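Local structure of probable signal peptide protein (2QGU) at residues V42-K47 against L113-Q119; V60-D65 against K102-R107; F74-T78 against I97-K102. The protein binds a phospholipid between its helices and sheet and, as in other MlaC proteins, probably carries phospholipids across the periplasm. The protein carries 13 engineered substitutions. All blocks are in the same frame, centred on the assembly; numbering follows the deposited sequence.

Contact 1: residues V42-K47 against L113-Q119; sequences VLATIK and LANVRNQ. With PEF (di-palmitoyl-3-sn-phosphatidylethanolamine), chain B.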
loop_
_atom_site.group_PDB
_atom_site.type_symbol
_atom_site.label_atom_id
_atom_site.label_comp_id
_atom_site.label_asym_id
_atom_site.label_seq_id
_atom_site.Cartn_x
_atom_site.Cartn_y
_atom_site.Cartn_z
ATOM N N VAL A 42 11.482 -2.552 -6.213
ATOM C CA VAL A 42 10.255 -2.764 -6.975
ATOM C C VAL A 42 10.466 -2.439 -8.456
ATOM O O VAL A 42 10.171 -3.270 -9.321
ATOM C CB VAL A 42 9.079 -1.942 -6.388
ATOM C CG1 VAL A 42 7.858 -1.949 -7.327
ATOM C CG2 VAL A 42 8.703 -2.482 -5.015
ATOM N N LEU A 43 10.997 -1.249 -8.741
ATOM C CA LEU A 43 11.182 -0.802 -10.125
ATOM C C LEU A 43 12.136 -1.716 -10.898
ATOM O O LEU A 43 11.832 -2.123 -12.018
ATOM C CB LEU A 43 11.646 0.661 -10.182
ATOM C CG LEU A 43 10.630 1.717 -9.736
ATOM C CD1 LEU A 43 11.289 3.076 -9.652
ATOM C CD2 LEU A 43 9.421 1.770 -10.681
ATOM N N ALA A 44 13.271 -2.048 -10.287
ATOM C CA ALA A 44 14.271 -2.909 -10.936
ATOM C C ALA A 44 13.724 -4.303 -11.213
ATOM O O ALA A 44 13.985 -4.880 -12.272
ATOM C CB ALA A 44 15.530 -3.001 -10.093
ATOM N N THR A 45 12.972 -4.845 -10.258
ATOM C CA THR A 45 12.372 -6.168 -10.419
ATOM C C THR A 45 11.390 -6.208 -11.593
ATOM O O THR A 45 11.461 -7.111 -12.435
ATOM C CB THR A 45 11.696 -6.639 -9.113
ATOM O OG1 THR A 45 12.651 -6.611 -8.046
ATOM C CG2 THR A 45 11.145 -8.060 -9.260
ATOM N N ILE A 46 10.504 -5.216 -11.672
ATOM C CA ILE A 46 9.564 -5.124 -12.794
ATOM C C ILE A 46 10.306 -5.020 -14.132
ATOM O O ILE A 46 9.985 -5.734 -15.089
ATOM C CB ILE A 46 8.580 -3.929 -12.638
ATOM C CG1 ILE A 46 7.721 -4.092 -11.378
ATOM C CG2 ILE A 46 7.688 -3.811 -13.877
ATOM C CD1 ILE A 46 6.981 -2.826 -10.965
ATOM N N LYS A 47 11.301 -4.139 -14.200
ATOM C CA LYS A 47 12.033 -3.912 -15.448
ATOM C C LYS A 47 12.777 -5.164 -15.928
ATOM O O LYS A 47 12.971 -5.351 -17.138
ATOM C CB LYS A 47 12.977 -2.718 -15.310
ATOM C CG LYS A 47 12.253 -1.371 -15.210
ATOM C CD LYS A 47 13.212 -0.243 -14.868
ATOM C CE LYS A 47 12.458 1.014 -14.452
ATOM N NZ LYS A 47 13.413 2.083 -14.044
ATOM N N LEU A 113 1.706 -1.143 -12.069
ATOM C CA LEU A 113 2.993 -1.788 -11.836
ATOM C C LEU A 113 3.503 -2.502 -13.086
ATOM O O LEU A 113 4.667 -2.353 -13.451
ATOM C CB LEU A 113 2.910 -2.751 -10.652
ATOM C CG LEU A 113 2.690 -2.070 -9.299
ATOM C CD1 LEU A 113 2.351 -3.093 -8.234
ATOM C CD2 LEU A 113 3.922 -1.244 -8.905
ATOM N N ALA A 114 2.631 -3.263 -13.743
ATOM C CA ALA A 114 3.019 -4.005 -14.947
ATOM C C ALA A 114 3.445 -3.098 -16.093
ATOM O O ALA A 114 4.253 -3.498 -16.934
ATOM C CB ALA A 114 1.895 -4.914 -15.393
ATOM N N ASN A 115 2.905 -1.883 -16.120
ATOM C CA ASN A 115 3.166 -0.938 -17.200
ATOM C C ASN A 115 4.462 -0.145 -17.029
ATOM O O ASN A 115 4.837 0.643 -17.904
ATOM C CB ASN A 115 1.965 -0.004 -17.394
ATOM C CG ASN A 115 0.770 -0.708 -18.009
ATOM O OD1 ASN A 115 0.893 -1.785 -18.602
ATOM N ND2 ASN A 115 -0.399 -0.097 -17.873
ATOM N N VAL A 116 5.153 -0.360 -15.909
ATOM C CA VAL A 116 6.454 0.277 -15.675
ATOM C C VAL A 116 7.445 -0.095 -16.784
ATOM O O VAL A 116 7.538 -1.262 -17.178
ATOM C CB VAL A 116 7.016 -0.077 -14.272
ATOM C CG1 VAL A 116 8.519 0.209 -14.171
ATOM C CG2 VAL A 116 6.242 0.680 -13.187
ATOM N N ARG A 117 8.158 0.907 -17.297
ATOM C CA ARG A 117 9.208 0.680 -18.292
ATOM C C ARG A 117 10.465 1.475 -17.945
ATOM O O ARG A 117 11.522 0.900 -17.692
ATOM C CB ARG A 117 8.729 1.057 -19.705
ATOM C CG ARG A 117 7.554 0.247 -20.254
ATOM C CD ARG A 117 7.915 -1.209 -20.523
ATOM N NE ARG A 117 6.793 -1.934 -21.116
ATOM C CZ ARG A 117 5.821 -2.525 -20.425
ATOM N NH1 ARG A 117 5.807 -2.486 -19.095
ATOM N NH2 ARG A 117 4.851 -3.160 -21.073
ATOM N N ASN A 118 10.339 2.799 -17.928
ATOM C CA ASN A 118 11.496 3.676 -17.780
ATOM C C ASN A 118 11.439 4.612 -16.571
ATOM O O ASN A 118 12.297 5.488 -16.415
ATOM C CB ASN A 118 11.700 4.502 -19.056
ATOM C CG ASN A 118 11.811 3.648 -20.307
ATOM O OD1 ASN A 118 11.109 3.881 -21.290
ATOM N ND2 ASN A 118 12.683 2.650 -20.271
ATOM N N GLN A 119 10.434 4.424 -15.715
ATOM C CA GLN A 119 10.215 5.328 -14.584
ATOM C C GLN A 119 11.418 5.423 -13.673
ATOM O O GLN A 119 12.040 4.416 -13.341
ATOM C CB GLN A 119 9.008 4.896 -13.753
ATOM C CG GLN A 119 7.671 5.254 -14.363
ATOM C CD GLN A 119 7.174 4.217 -15.345
ATOM O OE1 GLN A 119 7.893 3.277 -15.705
ATOM N NE2 GLN A 119 5.937 4.382 -15.786
HETATM C C2 PEF B . 0.327 5.425 -13.135
HETATM C C1 PEF B . -0.341 6.140 -14.309
HETATM N N PEF B . -4.035 5.169 -18.856
HETATM C C3 PEF B . 1.815 5.310 -13.398
HETATM C C4 PEF B . -3.250 5.478 -16.557
HETATM C C5 PEF B . -4.389 5.725 -17.542
HETATM C C10 PEF B . -0.836 5.579 -11.116
HETATM C C11 PEF B . -0.957 6.079 -9.682
HETATM C C12 PEF B . 0.286 5.683 -8.885
HETATM C C13 PEF B . 0.266 4.178 -8.642
HETATM C C14 PEF B . 1.312 3.763 -7.624
HETATM C C15 PEF B . 1.203 2.263 -7.360
HETATM C C16 PEF B . 2.008 1.875 -6.123
HETATM C C17 PEF B . 1.676 0.454 -5.677
HETATM C C18 PEF B . 0.484 0.449 -4.718
HETATM C C19 PEF B . 0.726 -0.515 -3.560
HETATM C C20 PEF B . 0.294 -1.936 -3.936
HETATM C C21 PEF B . 0.603 -2.915 -2.806
HETATM C C22 PEF B . -0.425 -2.788 -1.682
HETATM C C23 PEF B . -0.272 -3.920 -0.667
HETATM C C24 PEF B . 0.583 -3.486 0.522
HETATM C C25 PEF B . 1.190 -4.696 1.229
HETATM C C30 PEF B . 3.816 4.728 -12.370
HETATM C C31 PEF B . 4.711 4.162 -11.449
HETATM C C32 PEF B . 4.185 3.259 -10.535
HETATM C C33 PEF B . 5.315 2.515 -9.794
HETATM C C34 PEF B . 5.542 3.044 -8.368
HETATM C C35 PEF B . 6.063 1.952 -7.414
HETATM C C36 PEF B . 5.903 2.326 -6.076
HETATM C C37 PEF B . 6.196 1.295 -5.177
HETATM C C38 PEF B . 6.020 1.725 -3.857
HETATM C C39 PEF B . 6.176 0.594 -2.832
HETATM C C40 PEF B . 5.711 1.022 -1.425
HETATM C C41 PEF B . 4.203 0.780 -1.224
HETATM C C42 PEF B . 3.833 0.689 0.261
HETATM C C43 PEF B . 2.330 0.908 0.478
HETATM C C44 PEF B . 1.937 0.704 1.946
HETATM C C45 PEF B . 0.438 0.926 2.162
HETATM O O4 PEF B . -1.568 4.666 -11.510
HETATM O O5 PEF B . 4.294 5.527 -13.170
HETATM O O2 PEF B . 0.098 6.163 -11.922
HETATM O O3 PEF B . 2.471 4.455 -12.427
HETATM O O1P PEF B . 0.257 6.910 -17.246
HETATM O O2P PEF B . -0.712 4.607 -17.797
HETATM O O3P PEF B . -0.395 5.255 -15.430
HETATM O O4P PEF B . -2.164 6.379 -16.840
HETATM P P PEF B . -0.663 5.792 -16.920
#
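Ile-46 and Val-116 meet nearly at right angles where the end of helix 31-47 packs on the turn that leads from helix 91-114 into strand 120-123, in the lipid-binding MlaC fold. The branch that does the touching is Ile-46 CG2, which lies 3.8 Å from Val-116 CB. The isoleucine's other arm carries CD1 to the end of helix 91-114, where it crosses Leu-113 and rests against Leu-113 CD2. Both CG2 and CD1 also close on the carbonyl oxygen of Leu-113, so the oxygen, which accepts the N-H of Val-116, has two methyl groups against it.

Val-116 is a two-sided wedge. Its CG1, anti to the backbone N (chi1 163°), faces the helix and meets Leu-43 CD2 at 3.9 Å, with Lys-47 CE on the same methyl. Its CG2 instead faces the ligand and stands 4.0 Å from PEF C33 on an acyl chain of the phosphatidylethanolamine. One valine thus joins the helix to the pocket wall.

Gln-119 shapes the turn from the other end. Its chain bends at chi2 (86°), which brings the amide back over the turn: OE1 takes the backbone N-H of Arg-117 in its carbonyl plane, while NE2 is held by Asn-143 and gives a weak, bent bond to the ester carbonyl oxygen PEF O5. Arg-117 braces the same turn, with NH1 bonded to the carbonyl oxygens of both Ala-114 and Val-116, each almost in the guanidinium plane.

At the more exposed side Lys-47, extended beyond CG, runs over the turn, its methylenes passing the carbonyl oxygen of Arg-117, and finishes with NZ 2.8 Å from Gln-119 O, tilted 24° from that carbonyl's plane.

Contact 2: residues V60-D65 against K102-R107; sequences VFQLVD and KSLLIR. Engineered in segment 102-107: Ser-103 (natural residue Thr), Ile-106 (natural residue Val). With PEF (di-palmitoyl-3-sn-phosphatidylethanolamine), chain B.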
loop_
_atom_site.group_PDB
_atom_site.type_symbol
_atom_site.label_atom_id
_atom_site.label_comp_id
_atom_site.label_asym_id
_atom_site.label_seq_id
_atom_site.Cartn_x
_atom_site.Cartn_y
_atom_site.Cartn_z
ATOM N N VAL A 60 2.732 -10.402 -9.828
ATOM C CA VAL A 60 2.565 -9.099 -9.170
ATOM C C VAL A 60 2.348 -9.298 -7.665
ATOM O O VAL A 60 2.927 -8.583 -6.846
ATOM C CB VAL A 60 1.413 -8.269 -9.792
ATOM C CG1 VAL A 60 1.171 -7.009 -8.996
ATOM C CG2 VAL A 60 1.736 -7.902 -11.225
ATOM N N PHE A 61 1.514 -10.274 -7.300
ATOM C CA PHE A 61 1.343 -10.614 -5.891
ATOM C C PHE A 61 2.672 -11.011 -5.253
ATOM O O PHE A 61 2.989 -10.579 -4.152
ATOM C CB PHE A 61 0.312 -11.737 -5.711
ATOM C CG PHE A 61 -1.105 -11.252 -5.573
ATOM C CD1 PHE A 61 -1.747 -11.291 -4.337
ATOM C CD2 PHE A 61 -1.801 -10.768 -6.675
ATOM C CE1 PHE A 61 -3.060 -10.852 -4.198
ATOM C CE2 PHE A 61 -3.124 -10.316 -6.547
ATOM C CZ PHE A 61 -3.748 -10.365 -5.305
ATOM N N GLN A 62 3.447 -11.830 -5.958
ATOM C CA GLN A 62 4.748 -12.270 -5.461
ATOM C C GLN A 62 5.732 -11.099 -5.325
ATOM O O GLN A 62 6.477 -11.031 -4.344
ATOM C CB GLN A 62 5.299 -13.415 -6.320
ATOM C CG GLN A 62 4.460 -14.697 -6.178
ATOM C CD GLN A 62 4.684 -15.709 -7.288
ATOM O OE1 GLN A 62 5.196 -15.385 -8.358
ATOM N NE2 GLN A 62 4.279 -16.952 -7.033
ATOM N N LEU A 63 5.699 -10.172 -6.283
ATOM C CA LEU A 63 6.480 -8.928 -6.214
ATOM C C LEU A 63 6.170 -8.144 -4.947
ATOM O O LEU A 63 7.080 -7.694 -4.242
ATOM C CB LEU A 63 6.211 -8.049 -7.445
ATOM C CG LEU A 63 6.712 -6.595 -7.456
ATOM C CD1 LEU A 63 8.194 -6.520 -7.769
ATOM C CD2 LEU A 63 5.937 -5.770 -8.463
ATOM N N VAL A 64 4.884 -7.986 -4.657
ATOM C CA VAL A 64 4.458 -7.248 -3.473
ATOM C C VAL A 64 4.908 -7.965 -2.201
ATOM O O VAL A 64 5.460 -7.342 -1.295
ATOM C CB VAL A 64 2.933 -6.982 -3.484
ATOM C CG1 VAL A 64 2.481 -6.386 -2.153
ATOM C CG2 VAL A 64 2.570 -6.044 -4.634
ATOM N N ASP A 65 4.699 -9.278 -2.145
ATOM C CA ASP A 65 5.098 -10.060 -0.979
ATOM C C ASP A 65 6.596 -10.026 -0.717
ATOM O O ASP A 65 7.028 -9.956 0.433
ATOM C CB ASP A 65 4.631 -11.505 -1.122
ATOM C CG ASP A 65 3.168 -11.668 -0.807
ATOM O OD1 ASP A 65 2.600 -10.757 -0.169
ATOM O OD2 ASP A 65 2.594 -12.707 -1.187
ATOM N N LYS A 102 -5.496 -6.110 1.289
ATOM C CA LYS A 102 -4.236 -6.256 0.554
ATOM C C LYS A 102 -4.485 -6.716 -0.885
ATOM O O LYS A 102 -3.958 -6.135 -1.830
ATOM C CB LYS A 102 -3.307 -7.219 1.279
ATOM C CG LYS A 102 -2.005 -7.497 0.559
ATOM C CD LYS A 102 -1.156 -8.461 1.365
ATOM C CE LYS A 102 -0.053 -9.050 0.521
ATOM N NZ LYS A 102 0.487 -10.279 1.170
ATOM N N SER A 103 -5.296 -7.756 -1.049
ATOM C CA SER A 103 -5.646 -8.231 -2.384
ATOM C C SER A 103 -6.316 -7.143 -3.225
ATOM O O SER A 103 -6.001 -6.989 -4.403
ATOM C CB SER A 103 -6.543 -9.467 -2.281
ATOM O OG SER A 103 -7.084 -9.815 -3.547
ATOM N N LEU A 104 -7.227 -6.393 -2.603
ATOM C CA LEU A 104 -7.944 -5.300 -3.257
ATOM C C LEU A 104 -6.982 -4.251 -3.817
ATOM O O LEU A 104 -7.112 -3.827 -4.966
ATOM C CB LEU A 104 -8.941 -4.668 -2.271
ATOM C CG LEU A 104 -9.696 -3.373 -2.597
ATOM C CD1 LEU A 104 -10.660 -3.565 -3.745
ATOM C CD2 LEU A 104 -10.446 -2.877 -1.371
ATOM N N LEU A 105 -6.008 -3.854 -3.005
ATOM C CA LEU A 105 -5.001 -2.874 -3.422
ATOM C C LEU A 105 -4.066 -3.403 -4.507
ATOM O O LEU A 105 -3.786 -2.698 -5.472
ATOM C CB LEU A 105 -4.198 -2.362 -2.225
ATOM C CG LEU A 105 -4.980 -1.557 -1.188
ATOM C CD1 LEU A 105 -4.019 -1.114 -0.096
ATOM C CD2 LEU A 105 -5.675 -0.346 -1.820
ATOM N N ILE A 106 -3.594 -4.642 -4.358
ATOM C CA ILE A 106 -2.695 -5.213 -5.356
ATOM C C ILE A 106 -3.417 -5.289 -6.705
ATOM O O ILE A 106 -2.873 -4.873 -7.727
ATOM C CB ILE A 106 -2.135 -6.601 -4.939
ATOM C CG1 ILE A 106 -1.304 -6.493 -3.654
ATOM C CG2 ILE A 106 -1.294 -7.206 -6.069
ATOM C CD1 ILE A 106 -0.836 -7.838 -3.106
ATOM N N ARG A 107 -4.649 -5.793 -6.707
ATOM C CA ARG A 107 -5.434 -5.892 -7.937
ATOM C C ARG A 107 -5.734 -4.528 -8.561
ATOM O O ARG A 107 -5.765 -4.394 -9.783
ATOM C CB ARG A 107 -6.731 -6.667 -7.687
ATOM C CG ARG A 107 -6.502 -8.123 -7.336
ATOM C CD ARG A 107 -7.799 -8.814 -6.892
ATOM N NE ARG A 107 -7.523 -10.198 -6.508
ATOM C CZ ARG A 107 -7.469 -11.220 -7.358
ATOM N NH1 ARG A 107 -7.684 -11.026 -8.653
ATOM N NH2 ARG A 107 -7.194 -12.439 -6.913
HETATM C C2 PEF B . 0.327 5.425 -13.135
HETATM C C1 PEF B . -0.341 6.140 -14.309
HETATM N N PEF B . -4.035 5.169 -18.856
HETATM C C3 PEF B . 1.815 5.310 -13.398
HETATM C C4 PEF B . -3.250 5.478 -16.557
HETATM C C5 PEF B . -4.389 5.725 -17.542
HETATM C C10 PEF B . -0.836 5.579 -11.116
HETATM C C11 PEF B . -0.957 6.079 -9.682
HETATM C C12 PEF B . 0.286 5.683 -8.885
HETATM C C13 PEF B . 0.266 4.178 -8.642
HETATM C C14 PEF B . 1.312 3.763 -7.624
HETATM C C15 PEF B . 1.203 2.263 -7.360
HETATM C C16 PEF B . 2.008 1.875 -6.123
HETATM C C17 PEF B . 1.676 0.454 -5.677
HETATM C C18 PEF B . 0.484 0.449 -4.718
HETATM C C19 PEF B . 0.726 -0.515 -3.560
HETATM C C20 PEF B . 0.294 -1.936 -3.936
HETATM C C21 PEF B . 0.603 -2.915 -2.806
HETATM C C22 PEF B . -0.425 -2.788 -1.682
HETATM C C23 PEF B . -0.272 -3.920 -0.667
HETATM C C24 PEF B . 0.583 -3.486 0.522
HETATM C C25 PEF B . 1.190 -4.696 1.229
HETATM C C30 PEF B . 3.816 4.728 -12.370
HETATM C C31 PEF B . 4.711 4.162 -11.449
HETATM C C32 PEF B . 4.185 3.259 -10.535
HETATM C C33 PEF B . 5.315 2.515 -9.794
HETATM C C34 PEF B . 5.542 3.044 -8.368
HETATM C C35 PEF B . 6.063 1.952 -7.414
HETATM C C36 PEF B . 5.903 2.326 -6.076
HETATM C C37 PEF B . 6.196 1.295 -5.177
HETATM C C38 PEF B . 6.020 1.725 -3.857
HETATM C C39 PEF B . 6.176 0.594 -2.832
HETATM C C40 PEF B . 5.711 1.022 -1.425
HETATM C C41 PEF B . 4.203 0.780 -1.224
HETATM C C42 PEF B . 3.833 0.689 0.261
HETATM C C43 PEF B . 2.330 0.908 0.478
HETATM C C44 PEF B . 1.937 0.704 1.946
HETATM C C45 PEF B . 0.438 0.926 2.162
HETATM O O4 PEF B . -1.568 4.666 -11.510
HETATM O O5 PEF B . 4.294 5.527 -13.170
HETATM O O2 PEF B . 0.098 6.163 -11.922
HETATM O O3 PEF B . 2.471 4.455 -12.427
HETATM O O1P PEF B . 0.257 6.910 -17.246
HETATM O O2P PEF B . -0.712 4.607 -17.797
HETATM O O3P PEF B . -0.395 5.255 -15.430
HETATM O O4P PEF B . -2.164 6.379 -16.840
HETATM P P PEF B . -0.663 5.792 -16.920
#
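Helices 57-67 and 91-114 cross steeply here, the axes of segments 60-65 and 102-107 running at 116° and 10.6 Å apart at their closest, with Phe-61 and Ile-106 nearest in backbone.

Ile-106, an engineered residue (valine in the natural sequence), lies at the centre of the contact. Its CG2 sits over one face of the Phe-61 ring in a CH-pi contact, 3.8 Å from the centroid and 21° off the normal. Since CG2 is anti to the backbone N and CG1 lies beside it (chi1 -62°), the two arms spread: CG2 also touches Val-60 CG1, whereas CD1 meets Val-64 CG1 tip to tip at 3.7 Å and reaches Phe-61 CD1 as well.

The far end of the phenylalanine ring is bordered by polar groups. Ser-103, engineered from threonine, places OG at the ring edge in its plane, 3.8 Å from Phe-61 CZ. Arg-107 passes obliquely alongside, with Phe-61 CE2 over one face of its guanidinium, off-centre, and the two planes steeply inclined. Its NE donates to Ser-103 OG at 3.0 Å, and Asn-202 of helix 191-206 is a second hydrogen-bonding partner of the hydroxyl. This bond from NE helps to hold the arginine along its own helix.

Toward the C-terminal end of segment 60-65, Lys-102 stretches out to Asp-65 in a salt bridge to the syn lone pair of OD1; the modelled 2.5 Å from Lys-102 NZ to Asp-65 OD1 is shorter than usual, so its exact length is doubtful.

Beneath this layer lies the lipid. Val-64 CG1 is 4.0 Å from PEF C23, and Leu-105 CB comes to 3.8 Å from PEF C22 on the same acyl chain. Apolar residues packed between crossing helices, with a fatty-acid tail against one side, form part of the helical wall of the phospholipid pocket in this MlaC-family protein.

Contact 3: residues F74-T78 against I97-K102; sequences FKRTT and IQDGFK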
loop_
_atom_site.group_PDB
_atom_site.type_symbol
_atom_site.label_atom_id
_atom_site.label_comp_id
_atom_site.label_asym_id
_atom_site.label_seq_id
_atom_site.Cartn_x
_atom_site.Cartn_y
_atom_site.Cartn_z
ATOM N N PHE A 74 1.409 -3.398 6.916
ATOM C CA PHE A 74 0.057 -3.362 6.377
ATOM C C PHE A 74 -1.017 -3.655 7.431
ATOM O O PHE A 74 -2.176 -3.278 7.254
ATOM C CB PHE A 74 -0.098 -4.260 5.144
ATOM C CG PHE A 74 -1.320 -3.939 4.335
ATOM C CD1 PHE A 74 -1.389 -2.770 3.585
ATOM C CD2 PHE A 74 -2.416 -4.788 4.345
ATOM C CE1 PHE A 74 -2.520 -2.452 2.847
ATOM C CE2 PHE A 74 -3.555 -4.480 3.604
ATOM C CZ PHE A 74 -3.608 -3.307 2.855
ATOM N N LYS A 75 -0.633 -4.304 8.529
ATOM C CA LYS A 75 -1.555 -4.469 9.642
ATOM C C LYS A 75 -1.946 -3.092 10.180
ATOM O O LYS A 75 -3.126 -2.840 10.447
ATOM C CB LYS A 75 -0.945 -5.335 10.738
ATOM C CG LYS A 75 -1.920 -5.679 11.846
ATOM C CD LYS A 75 -1.268 -6.594 12.858
ATOM C CE LYS A 75 -2.271 -7.093 13.874
ATOM N NZ LYS A 75 -1.589 -7.898 14.931
ATOM N N ARG A 76 -0.968 -2.193 10.320
ATOM C CA ARG A 76 -1.287 -0.825 10.738
ATOM C C ARG A 76 -2.195 -0.114 9.732
ATOM O O ARG A 76 -3.150 0.546 10.125
ATOM C CB ARG A 76 -0.044 0.021 11.039
ATOM C CG ARG A 76 -0.442 1.418 11.513
ATOM C CD ARG A 76 0.648 2.220 12.188
ATOM N NE ARG A 76 0.087 3.510 12.599
ATOM C CZ ARG A 76 0.798 4.598 12.876
ATOM N NH1 ARG A 76 2.120 4.576 12.813
ATOM N NH2 ARG A 76 0.176 5.717 13.222
ATOM N N THR A 77 -1.900 -0.252 8.438
ATOM C CA THR A 77 -2.757 0.334 7.410
ATOM C C THR A 77 -4.200 -0.134 7.584
ATOM O O THR A 77 -5.136 0.657 7.482
ATOM C CB THR A 77 -2.285 -0.044 6.002
ATOM O OG1 THR A 77 -0.857 0.042 5.938
ATOM C CG2 THR A 77 -2.908 0.881 4.957
ATOM N N THR A 78 -4.361 -1.427 7.854
ATOM C CA THR A 78 -5.686 -2.016 8.021
ATOM C C THR A 78 -6.351 -1.521 9.301
ATOM O O THR A 78 -7.542 -1.218 9.303
ATOM C CB THR A 78 -5.616 -3.550 8.006
ATOM O OG1 THR A 78 -5.023 -3.983 6.775
ATOM C CG2 THR A 78 -7.014 -4.160 8.111
ATOM N N ILE A 97 -9.849 -9.451 6.805
ATOM C CA ILE A 97 -9.918 -8.070 6.317
ATOM C C ILE A 97 -8.562 -7.568 5.813
ATOM O O ILE A 97 -8.490 -6.970 4.740
ATOM C CB ILE A 97 -10.567 -7.126 7.359
ATOM C CG1 ILE A 97 -12.055 -7.469 7.498
ATOM C CG2 ILE A 97 -10.408 -5.654 6.959
ATOM C CD1 ILE A 97 -12.724 -6.927 8.744
ATOM N N GLN A 98 -7.497 -7.816 6.572
ATOM C CA GLN A 98 -6.161 -7.461 6.096
ATOM C C GLN A 98 -5.851 -8.131 4.756
ATOM O O GLN A 98 -5.375 -7.476 3.826
ATOM C CB GLN A 98 -5.080 -7.799 7.125
ATOM C CG GLN A 98 -3.715 -7.245 6.729
ATOM C CD GLN A 98 -2.570 -7.674 7.633
ATOM O OE1 GLN A 98 -1.418 -7.706 7.199
ATOM N NE2 GLN A 98 -2.873 -7.992 8.884
ATOM N N ASP A 99 -6.133 -9.428 4.656
ATOM C CA ASP A 99 -5.857 -10.177 3.433
ATOM C C ASP A 99 -6.697 -9.680 2.256
ATOM O O ASP A 99 -6.189 -9.523 1.145
ATOM C CB ASP A 99 -6.077 -11.676 3.656
ATOM C CG ASP A 99 -5.066 -12.288 4.618
ATOM O OD1 ASP A 99 -4.074 -11.619 4.975
ATOM O OD2 ASP A 99 -5.267 -13.455 5.018
ATOM N N GLY A 100 -7.978 -9.416 2.507
ATOM C CA GLY A 100 -8.879 -8.939 1.454
ATOM C C GLY A 100 -8.551 -7.528 0.995
ATOM O O GLY A 100 -8.640 -7.219 -0.192
ATOM N N PHE A 101 -8.191 -6.673 1.949
ATOM C CA PHE A 101 -7.774 -5.298 1.671
ATOM C C PHE A 101 -6.458 -5.289 0.872
ATOM O O PHE A 101 -6.343 -4.584 -0.136
ATOM C CB PHE A 101 -7.672 -4.548 3.011
ATOM C CG PHE A 101 -7.358 -3.069 2.914
ATOM C CD1 PHE A 101 -7.685 -2.305 1.795
ATOM C CD2 PHE A 101 -6.783 -2.432 4.012
ATOM C CE1 PHE A 101 -7.390 -0.939 1.759
ATOM C CE2 PHE A 101 -6.487 -1.073 3.987
ATOM C CZ PHE A 101 -6.794 -0.326 2.863
ATOM N N LYS A 102 -5.496 -6.110 1.289
ATOM C CA LYS A 102 -4.236 -6.256 0.554
ATOM C C LYS A 102 -4.485 -6.716 -0.885
ATOM O O LYS A 102 -3.958 -6.135 -1.830
ATOM C CB LYS A 102 -3.307 -7.219 1.279
ATOM C CG LYS A 102 -2.005 -7.497 0.559
ATOM C CD LYS A 102 -1.156 -8.461 1.365
ATOM C CE LYS A 102 -0.053 -9.050 0.521
ATOM N NZ LYS A 102 0.487 -10.279 1.170
#
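The Phe-101 ring carries Phe-74 CZ over one face, 3.5 Å above the plane and displaced toward the rim, while Thr-77 O and Thr-78 OG1 lie near its edge. The two rings are oblique, with planes at 43° and centroids 5.0 Å apart. Phe-74 in turn has the carbonyl oxygen of Gln-98 at its edge, in plane, 3.5 Å from CE2; the ring edge, with its slightly positive hydrogens, suits a carbonyl there. Phe-74 CG lies anti to the backbone N (chi1 -163°), which sends the ring across to helix 91-114, where CE2 also touches the backbone N and CB of Lys-102.

Gln-98 slides past Phe-74 in the reverse direction. Its CG packs on Phe-74 CD2 at 3.7 Å, and in the conformer described, one of two, the extended chain lays the amide across the backbone and CB of Lys-75.

Thr-78 fills the corner between Gln-98 and Phe-101. Its methyl CG2 meets Ile-97 CG2 at 3.9 Å, and its hydroxyl turns back to its own helix: OG1 donates to Phe-74 O, which takes the Thr-78 N-H from the opposite face of its plane. Farther out, Phe-181 meets Phe-101 edge-to-face, and the bound phospholipid touches Phe-74.

No hydrogen bond joins the two segments. The axes of segments 74-78 and 97-102 cross at 96°, and the helices are held here by ring contacts and van der Waals packing, while Thr-78 spends its hydroxyl proton on Phe-74 O in its own helix, which lets OG1 lie against Gln-98 CG and Phe-101 CD2.

In the fold
All three contacts use helix 91-114, which meets in turn helix 74-82 (contact 3), helix 57-67 (contact 2) and, at its C-terminal end, helix 31-47 (contact 1). Along the chain they are nested: contact 3 lies inside the loop closed by contact 2, and that inside the loop of contact 1. Contacts 2 and 3, with centres about 11 Å apart, share Lys-102; contacts 1 and 2, centres about 15 Å apart, touch through Leu-63. Contacts 1 and 3, centres about 24 Å apart, lie on opposite sides of the chain's centre. Each has a residue in the phospholipid pocket, so helix 91-114, the turn after it and the helices packed on it together form part of the pocket wall, from ester group to acyl tails.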